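PDB 5ANZ: soluble lytic transglycosylase B3 from Pseudomonas aeruginosa, which probably cleaves the glycan strands of peptidoglycan as a lytic transglycosylase, taking part in turnover of the bacterial cell wall, and binds a calcium ion. Local coordinates for residues R71-V76 against A179-L184; P80-A85 against G152-I157; W141-N146 against L334-L339; A301-P306 against G311-V316. One frame throughout, in Å; residues are numbered along the deposited sequence. Where two conformers were deposited one is given.

Contact 1. Residues R71-V76 against A179-L184; sequences RAFAGV and AALKIL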
loop_
_atom_site.group_PDB
_atom_site.type_symbol
_atom_site.label_atom_id
_atom_site.label_comp_id
_atom_site.label_asym_id
_atom_site.label_seq_id
_atom_site.Cartn_x
_atom_site.Cartn_y
_atom_site.Cartn_z
ATOM N N ARG A 71 12.517 -4.091 -30.308
ATOM C CA ARG A 71 11.063 -3.947 -30.353
ATOM C C ARG A 71 10.572 -3.110 -29.167
ATOM O O ARG A 71 9.741 -2.209 -29.305
ATOM C CB ARG A 71 10.413 -5.330 -30.340
ATOM C CG ARG A 71 8.921 -5.366 -30.569
ATOM C CD ARG A 71 8.394 -6.747 -30.205
ATOM N NE ARG A 71 6.984 -6.940 -30.538
ATOM C CZ ARG A 71 6.026 -7.184 -29.645
ATOM N NH1 ARG A 71 6.319 -7.272 -28.350
ATOM N NH2 ARG A 71 4.773 -7.356 -30.050
ATOM N N ALA A 72 11.117 -3.419 -28.001
ATOM C CA ALA A 72 10.733 -2.760 -26.759
ATOM C C ALA A 72 11.155 -1.291 -26.710
ATOM O O ALA A 72 10.473 -0.461 -26.104
ATOM C CB ALA A 72 11.327 -3.510 -25.578
ATOM N N PHE A 73 12.284 -0.969 -27.337
ATOM C CA PHE A 73 12.821 0.386 -27.263
ATOM C C PHE A 73 12.528 1.238 -28.491
ATOM O O PHE A 73 12.931 2.393 -28.545
ATOM C CB PHE A 73 14.330 0.337 -27.012
ATOM C CG PHE A 73 14.679 0.218 -25.559
ATOM C CD1 PHE A 73 14.769 -1.026 -24.954
ATOM C CD2 PHE A 73 14.855 1.350 -24.782
ATOM C CE1 PHE A 73 15.064 -1.134 -23.598
ATOM C CE2 PHE A 73 15.155 1.239 -23.422
ATOM C CZ PHE A 73 15.261 -0.006 -22.840
ATOM N N ALA A 74 11.817 0.678 -29.465
ATOM C CA ALA A 74 11.470 1.428 -30.669
ATOM C C ALA A 74 10.771 2.752 -30.343
ATOM O O ALA A 74 9.662 2.770 -29.800
ATOM C CB ALA A 74 10.594 0.578 -31.582
ATOM N N GLY A 75 11.435 3.858 -30.664
ATOM C CA GLY A 75 10.862 5.178 -30.473
ATOM C C GLY A 75 10.906 5.696 -29.046
ATOM O O GLY A 75 10.470 6.818 -28.775
ATOM N N VAL A 76 11.439 4.890 -28.133
ATOM C CA VAL A 76 11.497 5.282 -26.729
ATOM C C VAL A 76 12.523 6.386 -26.441
ATOM O O VAL A 76 13.679 6.322 -26.874
ATOM C CB VAL A 76 11.805 4.071 -25.834
ATOM C CG1 VAL A 76 12.055 4.519 -24.410
ATOM C CG2 VAL A 76 10.666 3.068 -25.918
ATOM N N ALA A 179 13.623 -7.140 -15.743
ATOM C CA ALA A 179 12.542 -8.066 -15.458
ATOM C C ALA A 179 11.399 -7.867 -16.452
ATOM O O ALA A 179 10.799 -8.836 -16.918
ATOM C CB ALA A 179 12.054 -7.890 -14.024
ATOM N N ALA A 180 11.102 -6.613 -16.771
ATOM C CA ALA A 180 10.078 -6.300 -17.771
ATOM C C ALA A 180 10.425 -6.864 -19.148
ATOM O O ALA A 180 9.555 -7.385 -19.841
ATOM C CB ALA A 180 9.861 -4.791 -17.870
ATOM N N LEU A 181 11.687 -6.754 -19.552
ATOM C CA LEU A 181 12.087 -7.272 -20.858
ATOM C C LEU A 181 11.896 -8.786 -20.923
ATOM O O LEU A 181 11.574 -9.321 -21.981
ATOM C CB LEU A 181 13.546 -6.900 -21.177
ATOM C CG LEU A 181 13.786 -5.409 -21.472
ATOM C CD1 LEU A 181 15.277 -5.073 -21.433
ATOM C CD2 LEU A 181 13.213 -5.057 -22.842
ATOM N N LYS A 182 12.079 -9.475 -19.796
ATOM C CA LYS A 182 11.878 -10.918 -19.762
ATOM C C LYS A 182 10.411 -11.272 -19.950
ATOM O O LYS A 182 10.085 -12.292 -20.575
ATOM C CB LYS A 182 12.399 -11.514 -18.451
ATOM C CG LYS A 182 13.889 -11.319 -18.263
ATOM C CD LYS A 182 14.395 -12.029 -17.012
ATOM C CE LYS A 182 15.912 -11.902 -16.889
ATOM N NZ LYS A 182 16.408 -12.287 -15.534
ATOM N N ILE A 183 9.538 -10.430 -19.403
ATOM C CA ILE A 183 8.105 -10.581 -19.590
ATOM C C ILE A 183 7.745 -10.446 -21.070
ATOM O O ILE A 183 6.989 -11.259 -21.613
ATOM C CB ILE A 183 7.325 -9.551 -18.769
ATOM C CG1 ILE A 183 7.586 -9.779 -17.273
ATOM C CG2 ILE A 183 5.833 -9.658 -19.093
ATOM C CD1 ILE A 183 6.936 -8.726 -16.359
ATOM N N LEU A 184 8.312 -9.443 -21.732
ATOM C CA LEU A 184 8.103 -9.294 -23.176
ATOM C C LEU A 184 8.660 -10.482 -23.945
ATOM O O LEU A 184 8.029 -10.979 -24.866
ATOM C CB LEU A 184 8.736 -8.004 -23.694
ATOM C CG LEU A 184 8.104 -6.749 -23.096
ATOM C CD1 LEU A 184 8.784 -5.496 -23.615
ATOM C CD2 LEU A 184 6.591 -6.729 -23.394
#
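Ala72 sets its single methyl against two leucine branch ends of the helix that holds Ala179-Leu184, bridging one turn of that helix. Its CB lies 3.7 Å from Leu181 CD2 and 3.8 Å from Leu184 CD1, so one methyl meets one methyl from each leucine. The two leucines are three residues apart and therefore lie on the same side of their helix. Both side chains leave with CG opposite the carbonyl carbon (chi1 -71° for Leu181 and -63° for Leu184), and their outer methyls extend across to the alanine. A small residue suits position 72, because the leucines supply the length that spans the gap; the nearest CA pair, Ala72 and Leu181, is still 7.6 Å apart. Phe73 adds a looser contact, its CE1 4.4 Å from Leu181 CD2, the methyl approaching the ring obliquely. That ring also stacks with Phe69 and touches Trp51, Ile157 and Ala161, while Leu181 meets Phe55, so both residues belong to a wider apolar cluster. Just beyond, a type II turn from Phe73 to Val76 leads the chain off. No hydrogen bond crosses here. All four touching residues are buried, and the arrangement is plain apolar helix-to-helix packing, typical of the largely helical part of a lysozyme-like transglycosylase domain, where helix 66-73 docks against helix 170-186.

Contact 2. Residues P80-A85 against G152-I157; sequences PAVVEA and GNKNVI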
loop_
_atom_site.group_PDB
_atom_site.type_symbol
_atom_site.label_atom_id
_atom_site.label_comp_id
_atom_site.label_asym_id
_atom_site.label_seq_id
_atom_site.Cartn_x
_atom_site.Cartn_y
_atom_site.Cartn_z
ATOM N N PRO A 80 9.676 13.121 -19.302
ATOM C CA PRO A 80 9.865 14.115 -18.234
ATOM C C PRO A 80 8.813 14.003 -17.136
ATOM O O PRO A 80 9.082 14.382 -15.993
ATOM C CB PRO A 80 9.745 15.453 -18.971
ATOM C CG PRO A 80 10.083 15.138 -20.386
ATOM C CD PRO A 80 9.540 13.755 -20.624
ATOM N N ALA A 81 7.638 13.485 -17.481
ATOM C CA ALA A 81 6.570 13.280 -16.514
ATOM C C ALA A 81 6.996 12.256 -15.471
ATOM O O ALA A 81 6.680 12.383 -14.288
ATOM C CB ALA A 81 5.289 12.832 -17.217
ATOM N N VAL A 82 7.724 11.239 -15.917
ATOM C CA VAL A 82 8.216 10.210 -15.019
ATOM C C VAL A 82 9.309 10.795 -14.110
ATOM O O VAL A 82 9.351 10.525 -12.904
ATOM C CB VAL A 82 8.727 8.995 -15.835
ATOM C CG1 VAL A 82 9.458 8.015 -14.953
ATOM C CG2 VAL A 82 7.560 8.321 -16.521
ATOM N N VAL A 83 10.178 11.630 -14.676
ATOM C CA VAL A 83 11.221 12.265 -13.875
ATOM C C VAL A 83 10.598 13.155 -12.801
ATOM O O VAL A 83 11.027 13.149 -11.649
ATOM C CB VAL A 83 12.176 13.096 -14.745
ATOM C CG1 VAL A 83 13.171 13.857 -13.871
ATOM C CG2 VAL A 83 12.909 12.191 -15.761
ATOM N N GLU A 84 9.572 13.905 -13.185
ATOM C CA GLU A 84 8.877 14.793 -12.255
ATOM C C GLU A 84 8.204 14.021 -11.123
ATOM O O GLU A 84 8.325 14.416 -9.962
ATOM C CB GLU A 84 7.846 15.647 -13.000
ATOM C CG GLU A 84 6.944 16.473 -12.090
ATOM C CD GLU A 84 7.713 17.293 -11.060
ATOM O OE1 GLU A 84 8.875 17.669 -11.329
ATOM O OE2 GLU A 84 7.153 17.559 -9.976
ATOM N N ALA A 85 7.506 12.930 -11.451
ATOM C CA ALA A 85 6.864 12.106 -10.421
ATOM C C ALA A 85 7.894 11.534 -9.442
ATOM O O ALA A 85 7.641 11.419 -8.245
ATOM C CB ALA A 85 6.047 10.972 -11.053
ATOM N N GLY A 152 -2.818 3.401 -15.447
ATOM C CA GLY A 152 -1.800 4.271 -15.978
ATOM C C GLY A 152 -1.910 4.209 -17.488
ATOM O O GLY A 152 -2.581 3.340 -18.054
ATOM N N ASN A 153 -1.282 5.181 -18.122
ATOM C CA ASN A 153 -1.218 5.255 -19.562
ATOM C C ASN A 153 0.211 5.561 -19.921
ATOM O O ASN A 153 0.484 6.407 -20.768
ATOM C CB ASN A 153 -2.169 6.322 -20.107
ATOM C CG ASN A 153 -1.852 7.710 -19.577
ATOM O OD1 ASN A 153 -1.421 7.867 -18.434
ATOM N ND2 ASN A 153 -2.062 8.724 -20.408
ATOM N N LYS A 154 1.131 4.893 -19.228
ATOM C CA LYS A 154 2.531 5.010 -19.559
ATOM C C LYS A 154 3.114 3.665 -19.920
ATOM O O LYS A 154 2.840 2.660 -19.269
ATOM C CB LYS A 154 3.287 5.648 -18.385
ATOM C CG LYS A 154 2.881 7.092 -18.132
ATOM C CD LYS A 154 3.767 7.736 -17.067
ATOM C CE LYS A 154 3.511 9.238 -16.957
ATOM N NZ LYS A 154 2.118 9.538 -16.544
ATOM N N ASN A 155 3.931 3.650 -20.965
ATOM C CA ASN A 155 4.627 2.451 -21.360
ATOM C C ASN A 155 5.690 2.094 -20.331
ATOM O O ASN A 155 6.554 2.927 -20.002
ATOM C CB ASN A 155 5.269 2.626 -22.731
ATOM C CG ASN A 155 5.913 1.346 -23.207
ATOM O OD1 ASN A 155 7.066 1.067 -22.881
ATOM N ND2 ASN A 155 5.144 0.525 -23.934
ATOM N N VAL A 156 5.612 0.866 -19.819
ATOM C CA VAL A 156 6.468 0.433 -18.709
ATOM C C VAL A 156 7.937 0.497 -19.091
ATOM O O VAL A 156 8.776 0.889 -18.265
ATOM C CB VAL A 156 6.096 -0.995 -18.275
ATOM C CG1 VAL A 156 7.144 -1.586 -17.327
ATOM C CG2 VAL A 156 4.711 -0.967 -17.613
ATOM N N ILE A 157 8.255 0.140 -20.340
ATOM C CA ILE A 157 9.668 0.180 -20.758
ATOM C C ILE A 157 10.172 1.621 -20.770
ATOM O O ILE A 157 11.269 1.921 -20.290
ATOM C CB ILE A 157 9.885 -0.458 -22.132
ATOM C CG1 ILE A 157 9.419 -1.915 -22.112
ATOM C CG2 ILE A 157 11.361 -0.324 -22.548
ATOM C CD1 ILE A 157 10.159 -2.823 -21.136
#
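Lys154 lays the aliphatic end of its side chain against the first turn of helix 80-87. Its CD comes 3.9 Å from Val82 CG2, and its CE lies 4.0 Å from Ala81 CB. The chain leaves with CG opposite the carbonyl carbon (chi1 -66°), runs extended through CD and CE, and bends only at the last torsion, chi4 62°. This shape brings two methylenes to the helix. Val82 holds CG1 opposite its backbone N (chi1 170°), which puts CG2 opposite the carbonyl carbon, and this is the methyl that meets the lysine as the two side chains slide past one another in opposite directions. Lysine suits such an edge: it is partly exposed, its methylenes lie against apolar groups, and the side chain also touches Asp79. Val82 is buried and rests on Ser159 and Leu163 as well, whereas Ala81 is exposed. One residue after the lysine, Asn155 OD1 caps the following helix, accepting a weak, bent bond from Ile157 N at 3.0 Å and another from Arg158 N. Lys154 is paired through its backbone with Gly196, so the contact sits where a short two-stranded antiparallel sheet passes directly into an N-capped helix, a strand-to-helix junction flanked by helix 80-87.

Contact 3. Residues W141-N146 against L334-L339; sequences WGMESN and LAVGLL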
loop_
_atom_site.group_PDB
_atom_site.type_symbol
_atom_site.label_atom_id
_atom_site.label_comp_id
_atom_site.label_asym_id
_atom_site.label_seq_id
_atom_site.Cartn_x
_atom_site.Cartn_y
_atom_site.Cartn_z
ATOM N N TRP A 141 -8.120 -4.960 -6.032
ATOM C CA TRP A 141 -8.286 -4.607 -7.430
ATOM C C TRP A 141 -8.870 -3.192 -7.552
ATOM O O TRP A 141 -8.444 -2.387 -8.372
ATOM C CB TRP A 141 -9.217 -5.624 -8.079
ATOM C CG TRP A 141 -9.327 -5.643 -9.573
ATOM C CD1 TRP A 141 -8.415 -5.207 -10.505
ATOM C CD2 TRP A 141 -10.427 -6.184 -10.303
ATOM N NE1 TRP A 141 -8.901 -5.464 -11.776
ATOM C CE2 TRP A 141 -10.132 -6.054 -11.672
ATOM C CE3 TRP A 141 -11.636 -6.790 -9.926
ATOM C CZ2 TRP A 141 -11.006 -6.498 -12.664
ATOM C CZ3 TRP A 141 -12.489 -7.241 -10.904
ATOM C CH2 TRP A 141 -12.178 -7.089 -12.258
ATOM N N GLY A 142 -9.857 -2.888 -6.723
ATOM C CA GLY A 142 -10.424 -1.544 -6.693
ATOM C C GLY A 142 -9.415 -0.485 -6.271
ATOM O O GLY A 142 -9.341 0.588 -6.872
ATOM N N MET A 143 -8.647 -0.775 -5.222
ATOM C CA MET A 143 -7.682 0.192 -4.712
ATOM C C MET A 143 -6.486 0.371 -5.646
ATOM O O MET A 143 -5.921 1.460 -5.721
ATOM C CB MET A 143 -7.192 -0.217 -3.309
ATOM C CG MET A 143 -8.241 -0.032 -2.218
ATOM S SD MET A 143 -8.765 1.672 -2.012
ATOM C CE MET A 143 -7.229 2.377 -1.394
ATOM N N GLU A 144 -6.107 -0.691 -6.354
ATOM C CA GLU A 144 -4.900 -0.626 -7.181
ATOM C C GLU A 144 -5.139 0.026 -8.527
ATOM O O GLU A 144 -4.311 0.834 -8.966
ATOM C CB GLU A 144 -4.306 -2.027 -7.381
ATOM C CG GLU A 144 -3.681 -2.560 -6.106
ATOM C CD GLU A 144 -2.476 -1.743 -5.680
ATOM O OE1 GLU A 144 -1.766 -1.238 -6.577
ATOM O OE2 GLU A 144 -2.238 -1.582 -4.462
ATOM N N SER A 145 -6.250 -0.306 -9.191
ATOM C CA SER A 145 -6.478 0.222 -10.543
ATOM C C SER A 145 -7.937 0.543 -10.839
ATOM O O SER A 145 -8.327 0.621 -12.001
ATOM C CB SER A 145 -5.971 -0.776 -11.581
ATOM O OG SER A 145 -6.769 -1.953 -11.602
ATOM N N ASN A 146 -8.756 0.718 -9.798
ATOM C CA ASN A 146 -10.187 0.913 -10.011
ATOM C C ASN A 146 -10.789 -0.210 -10.866
ATOM O O ASN A 146 -11.530 0.044 -11.812
ATOM C CB ASN A 146 -10.451 2.266 -10.668
ATOM C CG ASN A 146 -11.829 2.788 -10.351
ATOM O OD1 ASN A 146 -12.350 2.573 -9.252
ATOM N ND2 ASN A 146 -12.443 3.463 -11.315
ATOM N N LEU A 334 -5.944 -0.105 5.702
ATOM C CA LEU A 334 -7.243 0.153 6.332
ATOM C C LEU A 334 -8.328 0.344 5.266
ATOM O O LEU A 334 -9.437 -0.221 5.387
ATOM C CB LEU A 334 -7.147 1.380 7.250
ATOM C CG LEU A 334 -8.399 1.736 8.048
ATOM C CD1 LEU A 334 -8.881 0.561 8.879
ATOM C CD2 LEU A 334 -8.057 2.927 8.946
ATOM N N ALA A 335 -7.994 1.084 4.203
ATOM C CA ALA A 335 -8.938 1.304 3.097
ATOM C C ALA A 335 -9.325 -0.012 2.448
ATOM O O ALA A 335 -10.501 -0.258 2.177
ATOM C CB ALA A 335 -8.358 2.250 2.043
ATOM N N VAL A 336 -8.335 -0.856 2.157
ATOM C CA VAL A 336 -8.653 -2.163 1.588
ATOM C C VAL A 336 -9.603 -2.972 2.466
ATOM O O VAL A 336 -10.577 -3.529 1.982
ATOM C CB VAL A 336 -7.372 -2.977 1.338
ATOM C CG1 VAL A 336 -7.709 -4.412 0.967
ATOM C CG2 VAL A 336 -6.571 -2.319 0.226
ATOM N N GLY A 337 -9.319 -3.047 3.761
ATOM C CA GLY A 337 -10.175 -3.817 4.652
ATOM C C GLY A 337 -11.594 -3.273 4.718
ATOM O O GLY A 337 -12.568 -4.020 4.635
ATOM N N LEU A 338 -11.702 -1.957 4.877
ATOM C CA LEU A 338 -13.032 -1.328 4.929
ATOM C C LEU A 338 -13.781 -1.415 3.595
ATOM O O LEU A 338 -15.008 -1.531 3.571
ATOM C CB LEU A 338 -12.923 0.139 5.355
ATOM C CG LEU A 338 -12.439 0.379 6.790
ATOM C CD1 LEU A 338 -12.112 1.851 6.987
ATOM C CD2 LEU A 338 -13.491 -0.089 7.814
ATOM N N LEU A 339 -13.058 -1.352 2.479
ATOM C CA LEU A 339 -13.717 -1.517 1.187
ATOM C C LEU A 339 -14.267 -2.943 1.044
ATOM O O LEU A 339 -15.403 -3.150 0.611
ATOM C CB LEU A 339 -12.755 -1.205 0.040
ATOM C CG LEU A 339 -13.342 -1.340 -1.362
ATOM C CD1 LEU A 339 -14.575 -0.443 -1.568
ATOM C CD2 LEU A 339 -12.259 -0.987 -2.379
#
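Met143 carries this contact, reaching from helix 134-145 to three residues of helix 330-343. Its CE packs on Ala335 CB at 3.6 Å, and its CG lies 3.7 Å from Val336 CG2. Leu339 CD2 comes in at 4.1 Å from Met143 CG, the two side chains running past each other in opposite senses, whereas Met143 and Val336 cross at a slant. The thioether chain turns twice, at chi2 -62° and chi3 -67°, which folds SD and CE over the alanine methyl. Methionine suits the position because its flexible, unbranched chain can follow an uneven surface, and the small Ala335 accepts its end.

The tighter part is thus Met143 on Ala335 and Val336, both buried; Leu339, buried too, lies a little farther off. Gly142, with no side chain, lets the helix lie close to Leu339 CD2. Met143 itself is partly exposed, and on its looser side a bound di(hydroxyethyl)ether lies about 4 Å from the nearest atom of the Met143 side chain. Next to it Glu144, also partly exposed, makes its contacts with Gln206 and Tyr326, a residue seen to bind N-acetyl-D-glucosamine in a structure of this protein, though no sugar is bound here; its OE2 bonds weakly to Tyr332 OH.

The short helical segments approach to 10.1 Å between axes, at 136° between their directions. Helix 96-103 closes one flank, with Tyr99 and Ala103 on Met143 and Leu100 on Ala335, while helix 106-118 brings Arg108 and Val109 against Leu339.

Contact 4. Residues A301-P306 against G311-V316; sequences ASLLLP and GPAFLV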
loop_
_atom_site.group_PDB
_atom_site.type_symbol
_atom_site.label_atom_id
_atom_site.label_comp_id
_atom_site.label_asym_id
_atom_site.label_seq_id
_atom_site.Cartn_x
_atom_site.Cartn_y
_atom_site.Cartn_z
ATOM N N ALA A 301 -2.897 -9.511 17.500
ATOM C CA ALA A 301 -3.377 -8.273 16.888
ATOM C C ALA A 301 -2.595 -7.065 17.379
ATOM O O ALA A 301 -2.037 -7.084 18.472
ATOM C CB ALA A 301 -4.875 -8.095 17.164
ATOM N N SER A 302 -2.572 -6.014 16.566
ATOM C CA SER A 302 -1.958 -4.736 16.909
ATOM C C SER A 302 -3.024 -3.656 16.942
ATOM O O SER A 302 -4.043 -3.773 16.255
ATOM C CB SER A 302 -0.876 -4.344 15.897
ATOM O OG SER A 302 0.150 -5.319 15.852
ATOM N N LEU A 303 -2.771 -2.613 17.728
ATOM C CA LEU A 303 -3.674 -1.464 17.826
ATOM C C LEU A 303 -3.292 -0.363 16.839
ATOM O O LEU A 303 -2.155 0.128 16.841
ATOM C CB LEU A 303 -3.671 -0.912 19.252
ATOM C CG LEU A 303 -4.365 0.435 19.448
ATOM C CD1 LEU A 303 -5.848 0.301 19.192
ATOM C CD2 LEU A 303 -4.104 0.949 20.865
ATOM N N LEU A 304 -4.244 0.009 15.981
ATOM C CA LEU A 304 -4.049 1.087 15.024
ATOM C C LEU A 304 -4.902 2.319 15.363
ATOM O O LEU A 304 -6.119 2.211 15.544
ATOM C CB LEU A 304 -4.381 0.588 13.619
ATOM C CG LEU A 304 -4.258 1.533 12.426
ATOM C CD1 LEU A 304 -2.808 1.852 12.104
ATOM C CD2 LEU A 304 -4.947 0.894 11.234
ATOM N N LEU A 305 -4.253 3.478 15.459
ATOM C CA LEU A 305 -4.939 4.749 15.707
ATOM C C LEU A 305 -4.631 5.750 14.593
ATOM O O LEU A 305 -3.740 6.585 14.753
ATOM C CB LEU A 305 -4.511 5.361 17.043
ATOM C CG LEU A 305 -4.935 4.748 18.373
ATOM C CD1 LEU A 305 -4.184 5.420 19.515
ATOM C CD2 LEU A 305 -6.432 4.911 18.560
ATOM N N PRO A 306 -5.368 5.683 13.477
ATOM C CA PRO A 306 -4.980 6.465 12.294
ATOM C C PRO A 306 -4.989 7.988 12.508
ATOM O O PRO A 306 -4.288 8.696 11.781
ATOM C CB PRO A 306 -6.015 6.057 11.236
ATOM C CG PRO A 306 -7.129 5.405 11.980
ATOM C CD PRO A 306 -6.554 4.843 13.244
ATOM N N GLY A 311 -9.328 9.904 17.794
ATOM C CA GLY A 311 -9.973 9.317 16.636
ATOM C C GLY A 311 -10.352 7.867 16.867
ATOM O O GLY A 311 -10.233 7.346 17.971
ATOM N N PRO A 312 -10.815 7.206 15.815
ATOM C CA PRO A 312 -11.214 5.800 15.936
ATOM C C PRO A 312 -10.013 4.870 16.128
ATOM O O PRO A 312 -8.882 5.212 15.749
ATOM C CB PRO A 312 -11.931 5.531 14.611
ATOM C CG PRO A 312 -11.272 6.475 13.647
ATOM C CD PRO A 312 -11.005 7.732 14.454
ATOM N N ALA A 313 -10.265 3.721 16.747
ATOM C CA ALA A 313 -9.222 2.740 17.029
ATOM C C ALA A 313 -9.597 1.401 16.413
ATOM O O ALA A 313 -10.781 1.039 16.373
ATOM C CB ALA A 313 -9.004 2.602 18.522
ATOM N N PHE A 314 -8.591 0.682 15.915
ATOM C CA PHE A 314 -8.812 -0.617 15.294
ATOM C C PHE A 314 -7.849 -1.637 15.864
ATOM O O PHE A 314 -6.701 -1.296 16.135
ATOM C CB PHE A 314 -8.610 -0.527 13.776
ATOM C CG PHE A 314 -9.542 0.433 13.104
ATOM C CD1 PHE A 314 -9.222 1.777 13.009
ATOM C CD2 PHE A 314 -10.733 -0.004 12.570
ATOM C CE1 PHE A 314 -10.086 2.669 12.387
ATOM C CE2 PHE A 314 -11.607 0.893 11.946
ATOM C CZ PHE A 314 -11.273 2.229 11.856
ATOM N N LEU A 315 -8.295 -2.879 16.035
ATOM C CA LEU A 315 -7.341 -3.968 16.236
ATOM C C LEU A 315 -7.119 -4.586 14.875
ATOM O O LEU A 315 -8.089 -4.902 14.195
ATOM C CB LEU A 315 -7.847 -5.018 17.219
ATOM C CG LEU A 315 -7.805 -4.567 18.672
ATOM C CD1 LEU A 315 -8.340 -5.655 19.580
ATOM C CD2 LEU A 315 -6.369 -4.205 19.043
ATOM N N VAL A 316 -5.863 -4.757 14.469
ATOM C CA VAL A 316 -5.608 -5.324 13.149
ATOM C C VAL A 316 -4.839 -6.636 13.270
ATOM O O VAL A 316 -3.941 -6.791 14.096
ATOM C CB VAL A 316 -4.874 -4.337 12.235
ATOM C CG1 VAL A 316 -5.748 -3.103 12.010
ATOM C CG2 VAL A 316 -3.518 -3.929 12.808
HETATM O O HOH W 1 -1.131 -7.463 13.572
#
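Ser302 and Val316 bond to each other twice through their backbones: Ser302 N donates to Val316 O at 2.9 Å, and Val316 N to Ser302 O at 2.7 Å. Two residues on, Leu304 N gives a nearly straight bond to Phe314 O (2.8 Å, 176°), and Phe314 N returns one to Leu304 O at 2.9 Å. Both are hydrogen-bonded pairs, and between them Leu303 and Leu315 form a non-hydrogen-bonded pair; Leu315 bonds instead with Phe255 on the neighbouring strand. This is an antiparallel beta hairpin in the middle of a larger sheet: Ala313 likewise pairs with Val257 of strand 254-258, while Ala301 pairs with Lys274 and its O also accepts from Trp279 NE1. Val316 O takes a second bond, from a water at 2.9 Å, and that water reaches Ser302 OG only weakly. The hydroxyl's strongest partner is Ile272 O, with Leu270 O a second acceptor, so its single proton must be shared or serve one at a time; a small polar residue is well suited to this buried place. The side chains alternate between faces. On one, Ser302, Leu304, Phe314 and Val316 line up, with Leu304 CD2 4.1 Å from Val316 CG1 and Pro306 CG at the edge of the Phe314 ring, 4.0 Å from Phe314 CE1. On the other, Leu303 CD1 meets Ala313 CB at 4.0 Å; the same alanine methyl is pressed by Leu305 CD2, and Leu315 lies on Trp279.

Overall arrangement
All four contacts belong to the transglycosylase domain, but they mark two regions of it. Contacts 1 and 2, centres about 15 Å apart, adjoin through Ile157, which touches Ala72, Phe73, Ala180 and Leu184; contact 2 is nested inside the loop closed by contact 1. Contact 3 lies nearest the chain's centre, about 23 Å from contact 2 between centres, and its segments alternate with those of contacts 1 and 2, joining helices 134-145 and 330-343, far apart in sequence. The hairpin of contact 4 is nested within contact 3's loop, and Leu334 packs on Phe314 and Pro306. Contacts 1 and 4, centres about 44 Å apart, thus represent helix packing at one end and helix-on-sheet packing at the other.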